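Local atomic coordinates of protein (hdlp (histone deacetylase-like protein)) (Aquifex aeolicus, PDB entry 1C3P), a protein that probably acts as a zinc-dependent deacetylase of the histone deacetylase family, with a likely part in acetoin breakdown. Residues 59-62 with 63-67; 69-72 with 73-76; 98-101 with 102-106; 320-324 with 325-329. One frame throughout, in Å; residues are numbered along the deposited sequence.

Contact 1 (59-62 with 63-67); sequences LFHT and EDYIN
H61 turns CG anti to its own carbonyl carbon (chi1 -69°), while Y65 sets CG anti to its backbone N (chi1 174°). The two side chains then run side by side and point the same way. The imidazole CD2 meets the edge of the Y65 ring, 3.6 Å from Y65 CE2. The ring planes are oblique, 44° apart. H61 CB also rests 3.6 Å from I66 CD1, and the two side chains cross at about a right angle. This is the start of helix 63-75, with T62 at the N-cap position. T62 OG1 does not cap the helix. It donates to D64 OD2 at 2.6 Å, and D64 OD2 also takes a weak bond from Y65 N. T62 O accepts a helical bond from I66 N at 3.1 Å. F60 CD2 sits 3.5 Å above the imidazole plane of H61, over the ring centre. With an alanine here instead of H61, a gap is likely to open beside Y65 and I66, and F60 CD2 would lose the ring it rests on. H61 ND1 is buried and has no polar partner in the model. The Y65 hydroxyl is bonded to Y143 O, and T62 OG1 also bonds S136 OG.

Contact 2 (69-72 with 73-76); sequences LMEA and ERCQ
E71 and R74 pair across one turn near the C-terminal end of helix 63-75, which closes in a Schellman motif. Q76, with positive phi, is the C-prime residue, and Q76 N makes a weak bond to E73 O. E71 starts with CG anti to its backbone N, then bends at chi2 (79°). The bend brings the carboxylate toward R74 and C75, one turn on. R74 takes the other course: CG lies between the backbone N and the carbonyl carbon, and the chain is extended from there to NE. Its CG passes 3.3 Å from M70 O. The two ends form a salt bridge, with R74 NH2 3.2 Å from E71 OE2. The hydrogen bond within it is weak, bent to 129°, and the carboxylate and guanidinium planes stand 73° apart. C75 SG lies over one face of the guanidinium, 4.0 Å above its centre, and 3.8 Å from E71 OE1. Backbone bonds from E73 N, R74 N and C75 N to L69 O, M70 O and E71 O carry the helix beneath. E73 extends its chain away from this turn, and its carboxylate bonds T101 OG1 and F100 N of helix 98-118. A water lies at the edge of the R74 guanidinium, in its plane and 3.1 Å from R74 NE.

Contact 3 (98-101 with 102-106); sequences AMFT and GSSLA
S103 and S104 both turn their hydroxyls back onto carbonyls of the preceding turn, in the first turns of helix 98-118. The opening turn, at 98-101, is of the wider pi type. Its mark is the backbone bond from S103 N to A98 O, five residues back, at 3.0 Å and bent to 135°. The regular spacing then takes over. S104 N bonds F100 O at 2.6 Å, and L105 N bonds T101 O.

The side-chain hydrogen bonds repeat one pattern. Each serine holds OG anti to its own carbonyl carbon, beside its backbone N (chi1 -67° in S103 and -72° in S104). S103 OG donates to A98 O at 2.7 Å, and S104 OG donates to F100 O at 2.8 Å. Each of these carbonyl oxygens is thus gripped twice, by the N-H and the hydroxyl of one residue. Both serines are buried, and these bonds satisfy their hydroxyls.

Packing falls mainly to F100. S104 OG stands 3.3 Å above one face of the F100 ring, offset toward its rim and nearest to CZ. The ring also touches L69 and M70 of helix 63-75 and L57 of helix 54-57. A serine in place of F100 would probably open a gap between these helices and strip the cover from the S104 hydroxyl. At F100 O, S104 OG and S104 N arrive from opposite faces of the carbonyl plane.

Contact 4 (320-324 with 325-329); sequences EKLNN and KAKEL
K325, A326, K327 and E328 all meet the residues that lead into helix 324-332, where N323 holds the N-cap position. K325 runs alongside N323, and the two side chains point the same way. K325 has CG anti to its backbone N, and its chain then leads away from the segment before the helix. The methyl of A326 meets L322: A326 CB lies 4.2 Å from L322 CB, a loose apolar touch. K327 makes the most of the contact. Its backbone N donates to N323 O at 3.1 Å, a bond of the first helical turn. Its side chain folds back over the same junction: CG passes 3.2 Å from N323 O, and the chain stays extended until a bend at chi4 (-58°) turns the amine onto L322 O. K327 NZ then donates to L322 O at 2.7 Å. It comes from above the carbonyl plane, at a C=O...N angle of 115°, and not on a lone pair. The amine also lies against L322 CB, and it has a second acceptor in L348 O. Two carbonyls thus hold the lysine end, and it ties the loop before the helix to a later part of the chain. E328 closes the series. Its backbone N donates to N324 O at 2.9 Å, and its CG lies 3.2 Å from the same oxygen. L322 and A326 touch F34 of helix 28-37, K325 touches A37 and L329 touches L30, which sets helix 324-332 against that helix.

Overall arrangement
Contacts 1 to 4 follow one another along the chain. Contacts 1 and 2 lie at the two ends of helix 63-75, with centres about 14 Å apart. Contact 3 opens helix 98-118, about 12 Å from contact 2 and 14 Å from contact 1, centre to centre. It touches both: I66 packs on F100, and E73 probably bonds F100 and T101. These three therefore make one local cluster that joins two helices of the deacetylase domain. Contact 4 stands apart at the start of helix 324-332, its centre about 30 Å from that of contact 3 and 43 Å from that of contact 1, across the chain's centre from contact 1. All four lie away from the zinc site.

Contact 1 (59-62 with 63-67)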
loop_
_atom_site.group_PDB
_atom_site.type_symbol
_atom_site.label_atom_id
_atom_site.label_comp_id
_atom_site.label_asym_id
_atom_site.label_seq_id
_atom_site.Cartn_x
_atom_site.Cartn_y
_atom_site.Cartn_z
ATOM N N LEU A 59 18.758 -2.614 -6.710
ATOM C CA LEU A 59 18.100 -3.639 -7.527
ATOM C C LEU A 59 17.110 -2.890 -8.445
ATOM O O LEU A 59 16.747 -3.370 -9.519
ATOM C CB LEU A 59 17.315 -4.632 -6.657
ATOM C CG LEU A 59 18.098 -5.615 -5.781
ATOM C CD1 LEU A 59 17.155 -6.380 -4.864
ATOM C CD2 LEU A 59 18.888 -6.579 -6.687
ATOM N N PHE A 60 16.652 -1.717 -8.002
ATOM C CA PHE A 60 15.729 -0.924 -8.804
ATOM C C PHE A 60 16.160 0.527 -9.048
ATOM O O PHE A 60 16.196 0.990 -10.188
ATOM C CB PHE A 60 14.322 -0.914 -8.189
ATOM C CG PHE A 60 13.334 -0.055 -8.952
ATOM C CD1 PHE A 60 13.026 -0.336 -10.280
ATOM C CD2 PHE A 60 12.725 1.042 -8.344
ATOM C CE1 PHE A 60 12.128 0.460 -10.998
ATOM C CE2 PHE A 60 11.822 1.848 -9.052
ATOM C CZ PHE A 60 11.526 1.549 -10.389
ATOM N N HIS A 61 16.466 1.253 -7.980
ATOM C CA HIS A 61 16.846 2.656 -8.123
ATOM C C HIS A 61 18.264 2.888 -8.600
ATOM O O HIS A 61 19.131 2.031 -8.422
ATOM C CB HIS A 61 16.618 3.388 -6.798
ATOM C CG HIS A 61 15.173 3.540 -6.459
ATOM N ND1 HIS A 61 14.529 2.738 -5.541
ATOM C CD2 HIS A 61 14.234 4.379 -6.953
ATOM C CE1 HIS A 61 13.252 3.082 -5.482
ATOM N NE2 HIS A 61 13.049 4.073 -6.328
ATOM N N THR A 62 18.489 4.043 -9.234
ATOM C CA THR A 62 19.831 4.378 -9.727
ATOM C C THR A 62 20.660 5.011 -8.624
ATOM O O THR A 62 20.131 5.648 -7.709
ATOM C CB THR A 62 19.779 5.331 -10.936
ATOM O OG1 THR A 62 19.058 6.523 -10.598
ATOM C CG2 THR A 62 19.106 4.648 -12.101
ATOM N N GLU A 63 21.970 4.825 -8.705
ATOM C CA GLU A 63 22.865 5.353 -7.688
ATOM C C GLU A 63 22.824 6.840 -7.450
ATOM O O GLU A 63 22.871 7.275 -6.302
ATOM C CB GLU A 63 24.311 4.962 -7.978
ATOM C CG GLU A 63 24.721 3.616 -7.462
ATOM C CD GLU A 63 26.230 3.492 -7.363
ATOM O OE1 GLU A 63 26.838 4.293 -6.616
ATOM O OE2 GLU A 63 26.803 2.602 -8.028
ATOM N N ASP A 64 22.767 7.624 -8.524
ATOM C CA ASP A 64 22.750 9.078 -8.388
ATOM C C ASP A 64 21.513 9.534 -7.596
ATOM O O ASP A 64 21.598 10.455 -6.771
ATOM C CB ASP A 64 22.745 9.767 -9.756
ATOM C CG ASP A 64 21.528 9.396 -10.598
ATOM O OD1 ASP A 64 21.197 10.145 -11.544
ATOM O OD2 ASP A 64 20.908 8.346 -10.330
ATOM N N TYR A 65 20.372 8.899 -7.862
ATOM C CA TYR A 65 19.126 9.233 -7.165
ATOM C C TYR A 65 19.228 8.851 -5.685
ATOM O O TYR A 65 18.932 9.671 -4.822
ATOM C CB TYR A 65 17.914 8.527 -7.824
ATOM C CG TYR A 65 16.613 8.728 -7.064
ATOM C CD1 TYR A 65 16.144 10.014 -6.762
ATOM C CD2 TYR A 65 15.864 7.631 -6.618
ATOM C CE1 TYR A 65 14.964 10.205 -6.028
ATOM C CE2 TYR A 65 14.683 7.811 -5.881
ATOM C CZ TYR A 65 14.240 9.091 -5.585
ATOM O OH TYR A 65 13.108 9.263 -4.810
ATOM N N ILE A 66 19.658 7.625 -5.398
ATOM C CA ILE A 66 19.794 7.176 -4.018
ATOM C C ILE A 66 20.784 8.067 -3.295
ATOM O O ILE A 66 20.505 8.493 -2.181
ATOM C CB ILE A 66 20.275 5.699 -3.935
ATOM C CG1 ILE A 66 19.200 4.786 -4.512
ATOM C CG2 ILE A 66 20.581 5.311 -2.481
ATOM C CD1 ILE A 66 17.884 4.845 -3.714
ATOM N N ASN A 67 21.929 8.366 -3.921
ATOM C CA ASN A 67 22.922 9.214 -3.257
ATOM C C ASN A 67 22.363 10.591 -2.949
ATOM O O ASN A 67 22.711 11.192 -1.923
ATOM C CB ASN A 67 24.213 9.361 -4.074
ATOM C CG ASN A 67 25.041 8.082 -4.107
ATOM O OD1 ASN A 67 24.887 7.204 -3.267
ATOM N ND2 ASN A 67 25.935 7.987 -5.075
#

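Contact 2 (69-72 with 73-76)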
loop_
_atom_site.group_PDB
_atom_site.type_symbol
_atom_site.label_atom_id
_atom_site.label_comp_id
_atom_site.label_asym_id
_atom_site.label_seq_id
_atom_site.Cartn_x
_atom_site.Cartn_y
_atom_site.Cartn_z
ATOM N N LEU A 69 19.198 11.271 -2.234
ATOM C CA LEU A 69 18.308 11.171 -1.082
ATOM C C LEU A 69 19.127 11.163 0.212
ATOM O O LEU A 69 18.753 11.789 1.209
ATOM C CB LEU A 69 17.466 9.888 -1.147
ATOM C CG LEU A 69 16.437 9.746 -2.271
ATOM C CD1 LEU A 69 15.821 8.353 -2.247
ATOM C CD2 LEU A 69 15.365 10.797 -2.105
ATOM N N MET A 70 20.243 10.446 0.203
ATOM C CA MET A 70 21.084 10.383 1.398
ATOM C C MET A 70 21.714 11.724 1.744
ATOM O O MET A 70 21.804 12.081 2.912
ATOM C CB MET A 70 22.188 9.354 1.222
ATOM C CG MET A 70 21.656 7.954 0.930
ATOM S SD MET A 70 22.997 6.734 0.729
ATOM C CE MET A 70 23.470 6.517 2.425
ATOM N N GLU A 71 22.177 12.445 0.731
ATOM C CA GLU A 71 22.802 13.745 0.950
ATOM C C GLU A 71 21.762 14.775 1.384
ATOM O O GLU A 71 21.978 15.540 2.331
ATOM C CB GLU A 71 23.488 14.221 -0.330
ATOM C CG GLU A 71 24.161 15.559 -0.186
ATOM C CD GLU A 71 25.505 15.479 0.523
ATOM O OE1 GLU A 71 26.237 16.496 0.517
ATOM O OE2 GLU A 71 25.836 14.409 1.075
ATOM N N ALA A 72 20.622 14.798 0.701
ATOM C CA ALA A 72 19.571 15.745 1.051
ATOM C C ALA A 72 19.117 15.559 2.494
ATOM O O ALA A 72 18.948 16.530 3.239
ATOM C CB ALA A 72 18.374 15.572 0.126
ATOM N N GLU A 73 18.914 14.308 2.900
ATOM C CA GLU A 73 18.453 14.069 4.254
ATOM C C GLU A 73 19.436 14.445 5.361
ATOM O O GLU A 73 19.074 15.163 6.303
ATOM C CB GLU A 73 18.068 12.606 4.426
ATOM C CG GLU A 73 17.579 12.292 5.816
ATOM C CD GLU A 73 17.303 10.817 6.011
ATOM O OE1 GLU A 73 16.239 10.345 5.564
ATOM O OE2 GLU A 73 18.166 10.127 6.600
ATOM N N ARG A 74 20.677 13.979 5.264
ATOM C CA ARG A 74 21.606 14.264 6.349
ATOM C C ARG A 74 22.043 15.714 6.438
ATOM O O ARG A 74 22.346 16.198 7.523
ATOM C CB ARG A 74 22.837 13.334 6.297
ATOM C CG ARG A 74 23.760 13.512 5.119
ATOM C CD ARG A 74 24.890 12.474 5.163
ATOM N NE ARG A 74 25.925 12.921 4.252
ATOM C CZ ARG A 74 26.898 13.767 4.575
ATOM N NH1 ARG A 74 26.989 14.261 5.810
ATOM N NH2 ARG A 74 27.728 14.195 3.624
ATOM N N CYS A 75 22.082 16.407 5.309
ATOM C CA CYS A 75 22.480 17.819 5.323
ATOM C C CYS A 75 21.235 18.706 5.394
ATOM O O CYS A 75 21.325 19.939 5.452
ATOM C CB CYS A 75 23.303 18.154 4.076
ATOM S SG CYS A 75 24.900 17.302 3.977
ATOM N N GLN A 76 20.076 18.056 5.380
ATOM C CA GLN A 76 18.782 18.718 5.462
ATOM C C GLN A 76 18.690 19.853 4.438
ATOM O O GLN A 76 18.547 21.026 4.786
ATOM C CB GLN A 76 18.579 19.231 6.895
ATOM C CG GLN A 76 17.124 19.391 7.268
ATOM C CD GLN A 76 16.396 18.064 7.261
ATOM O OE1 GLN A 76 16.485 17.308 6.300
ATOM N NE2 GLN A 76 15.662 17.783 8.322
HETATM O O HOH W 1 25.899 11.988 1.329
#

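Contact 3 (98-101 with 102-106)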
loop_
_atom_site.group_PDB
_atom_site.type_symbol
_atom_site.label_atom_id
_atom_site.label_comp_id
_atom_site.label_asym_id
_atom_site.label_seq_id
_atom_site.Cartn_x
_atom_site.Cartn_y
_atom_site.Cartn_z
ATOM N N ALA A 98 12.201 10.990 6.712
ATOM C CA ALA A 98 11.431 9.886 6.176
ATOM C C ALA A 98 11.954 9.652 4.765
ATOM O O ALA A 98 11.834 8.560 4.231
ATOM C CB ALA A 98 9.949 10.239 6.105
ATOM N N MET A 99 12.573 10.671 4.175
ATOM C CA MET A 99 13.000 10.548 2.772
ATOM C C MET A 99 14.001 9.451 2.487
ATOM O O MET A 99 13.996 8.876 1.399
ATOM C CB MET A 99 13.520 11.889 2.244
ATOM C CG MET A 99 14.969 12.173 2.553
ATOM S SD MET A 99 15.266 13.945 2.275
ATOM C CE MET A 99 14.892 14.083 0.494
ATOM N N PHE A 100 14.886 9.161 3.431
ATOM C CA PHE A 100 15.818 8.058 3.186
ATOM C C PHE A 100 15.841 7.048 4.331
ATOM O O PHE A 100 15.712 5.849 4.104
ATOM C CB PHE A 100 17.247 8.547 2.953
ATOM C CG PHE A 100 18.192 7.434 2.638
ATOM C CD1 PHE A 100 18.176 6.828 1.383
ATOM C CD2 PHE A 100 19.027 6.910 3.631
ATOM C CE1 PHE A 100 18.974 5.711 1.120
ATOM C CE2 PHE A 100 19.825 5.794 3.376
ATOM C CZ PHE A 100 19.797 5.192 2.119
ATOM N N THR A 101 15.996 7.514 5.563
ATOM C CA THR A 101 16.044 6.575 6.684
ATOM C C THR A 101 14.726 5.821 6.853
ATOM O O THR A 101 14.714 4.599 6.869
ATOM C CB THR A 101 16.412 7.308 7.978
ATOM O OG1 THR A 101 17.710 7.899 7.818
ATOM C CG2 THR A 101 16.465 6.354 9.149
ATOM N N GLY A 102 13.623 6.556 6.965
ATOM C CA GLY A 102 12.318 5.923 7.109
ATOM C C GLY A 102 11.995 5.103 5.868
ATOM O O GLY A 102 11.515 3.981 5.967
ATOM N N SER A 103 12.253 5.666 4.692
ATOM C CA SER A 103 11.988 4.935 3.448
ATOM C C SER A 103 12.837 3.675 3.358
ATOM O O SER A 103 12.341 2.613 2.959
ATOM C CB SER A 103 12.241 5.828 2.229
ATOM O OG SER A 103 11.284 6.880 2.189
ATOM N N SER A 104 14.110 3.773 3.730
ATOM C CA SER A 104 14.964 2.579 3.691
ATOM C C SER A 104 14.491 1.499 4.666
ATOM O O SER A 104 14.632 0.301 4.423
ATOM C CB SER A 104 16.412 2.948 4.025
ATOM O OG SER A 104 16.976 3.660 2.946
ATOM N N LEU A 105 13.934 1.932 5.779
ATOM C CA LEU A 105 13.467 0.990 6.773
ATOM C C LEU A 105 12.215 0.258 6.263
ATOM O O LEU A 105 12.056 -0.946 6.451
ATOM C CB LEU A 105 13.181 1.753 8.069
ATOM C CG LEU A 105 13.120 0.965 9.367
ATOM C CD1 LEU A 105 14.478 0.261 9.604
ATOM C CD2 LEU A 105 12.787 1.941 10.522
ATOM N N ALA A 106 11.336 0.990 5.600
ATOM C CA ALA A 106 10.111 0.401 5.055
ATOM C C ALA A 106 10.459 -0.578 3.938
ATOM O O ALA A 106 9.818 -1.618 3.783
ATOM C CB ALA A 106 9.183 1.524 4.516
#

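Contact 4 (320-324 with 325-329)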
loop_
_atom_site.group_PDB
_atom_site.type_symbol
_atom_site.label_atom_id
_atom_site.label_comp_id
_atom_site.label_asym_id
_atom_site.label_seq_id
_atom_site.Cartn_x
_atom_site.Cartn_y
_atom_site.Cartn_z
ATOM N N GLU A 320 -15.328 -7.612 18.874
ATOM C CA GLU A 320 -16.271 -6.710 18.243
ATOM C C GLU A 320 -16.086 -5.277 18.707
ATOM O O GLU A 320 -16.476 -4.343 18.017
ATOM C CB GLU A 320 -17.712 -7.170 18.467
ATOM C CG GLU A 320 -18.153 -7.238 19.903
ATOM C CD GLU A 320 -19.621 -7.597 20.012
ATOM O OE1 GLU A 320 -20.464 -6.800 19.544
ATOM O OE2 GLU A 320 -19.932 -8.679 20.554
ATOM N N LYS A 321 -15.437 -5.102 19.850
ATOM C CA LYS A 321 -15.232 -3.774 20.415
ATOM C C LYS A 321 -13.764 -3.462 20.693
ATOM O O LYS A 321 -12.942 -4.371 20.796
ATOM C CB LYS A 321 -15.991 -3.690 21.735
ATOM C CG LYS A 321 -15.461 -4.707 22.756
ATOM C CD LYS A 321 -15.598 -6.157 22.260
ATOM C CE LYS A 321 -14.815 -7.133 23.122
ATOM N NZ LYS A 321 -15.227 -7.063 24.555
ATOM N N LEU A 322 -13.443 -2.174 20.806
ATOM C CA LEU A 322 -12.083 -1.760 21.156
ATOM C C LEU A 322 -12.070 -1.668 22.684
ATOM O O LEU A 322 -13.082 -1.298 23.275
ATOM C CB LEU A 322 -11.749 -0.385 20.586
ATOM C CG LEU A 322 -11.719 -0.228 19.071
ATOM C CD1 LEU A 322 -11.069 1.119 18.768
ATOM C CD2 LEU A 322 -10.923 -1.357 18.428
ATOM N N ASN A 323 -10.953 -2.011 23.323
ATOM C CA ASN A 323 -10.883 -1.931 24.788
ATOM C C ASN A 323 -10.497 -0.500 25.139
ATOM O O ASN A 323 -10.280 0.317 24.243
ATOM C CB ASN A 323 -9.829 -2.880 25.354
ATOM C CG ASN A 323 -8.423 -2.331 25.214
ATOM O OD1 ASN A 323 -7.967 -2.044 24.111
ATOM N ND2 ASN A 323 -7.731 -2.173 26.341
ATOM N N ASN A 324 -10.388 -0.190 26.430
ATOM C CA ASN A 324 -10.050 1.174 26.831
ATOM C C ASN A 324 -8.671 1.655 26.403
ATOM O O ASN A 324 -8.518 2.785 25.931
ATOM C CB ASN A 324 -10.200 1.348 28.342
ATOM C CG ASN A 324 -11.636 1.300 28.783
ATOM O OD1 ASN A 324 -12.472 2.058 28.285
ATOM N ND2 ASN A 324 -11.939 0.417 29.725
ATOM N N LYS A 325 -7.672 0.804 26.570
ATOM C CA LYS A 325 -6.320 1.173 26.195
ATOM C C LYS A 325 -6.301 1.591 24.724
ATOM O O LYS A 325 -5.697 2.600 24.360
ATOM C CB LYS A 325 -5.386 -0.010 26.437
ATOM C CG LYS A 325 -3.923 0.296 26.218
ATOM C CD LYS A 325 -3.058 -0.778 26.853
ATOM C CE LYS A 325 -3.315 -0.853 28.355
ATOM N NZ LYS A 325 -2.441 -1.836 29.057
ATOM N N ALA A 326 -6.982 0.821 23.888
ATOM C CA ALA A 326 -7.040 1.114 22.448
ATOM C C ALA A 326 -7.770 2.430 22.111
ATOM O O ALA A 326 -7.288 3.231 21.299
ATOM C CB ALA A 326 -7.697 -0.057 21.725
ATOM N N LYS A 327 -8.926 2.673 22.725
ATOM C CA LYS A 327 -9.655 3.915 22.439
ATOM C C LYS A 327 -8.840 5.132 22.887
ATOM O O LYS A 327 -8.748 6.142 22.181
ATOM C CB LYS A 327 -11.017 3.928 23.149
ATOM C CG LYS A 327 -11.896 2.717 22.867
ATOM C CD LYS A 327 -13.276 2.872 23.516
ATOM C CE LYS A 327 -14.052 1.559 23.557
ATOM N NZ LYS A 327 -14.283 0.914 22.238
ATOM N N GLU A 328 -8.233 5.041 24.062
ATOM C CA GLU A 328 -7.440 6.156 24.553
ATOM C C GLU A 328 -6.238 6.419 23.646
ATOM O O GLU A 328 -5.875 7.575 23.390
ATOM C CB GLU A 328 -7.027 5.879 25.996
ATOM C CG GLU A 328 -8.249 5.806 26.896
ATOM C CD GLU A 328 -7.929 5.541 28.352
ATOM O OE1 GLU A 328 -7.111 6.284 28.930
ATOM O OE2 GLU A 328 -8.516 4.599 28.923
ATOM N N LEU A 329 -5.636 5.347 23.140
ATOM C CA LEU A 329 -4.502 5.485 22.227
ATOM C C LEU A 329 -4.954 6.303 21.014
ATOM O O LEU A 329 -4.351 7.321 20.687
ATOM C CB LEU A 329 -4.019 4.106 21.754
ATOM C CG LEU A 329 -3.021 4.094 20.578
ATOM C CD1 LEU A 329 -1.738 4.830 20.964
ATOM C CD2 LEU A 329 -2.728 2.668 20.173
#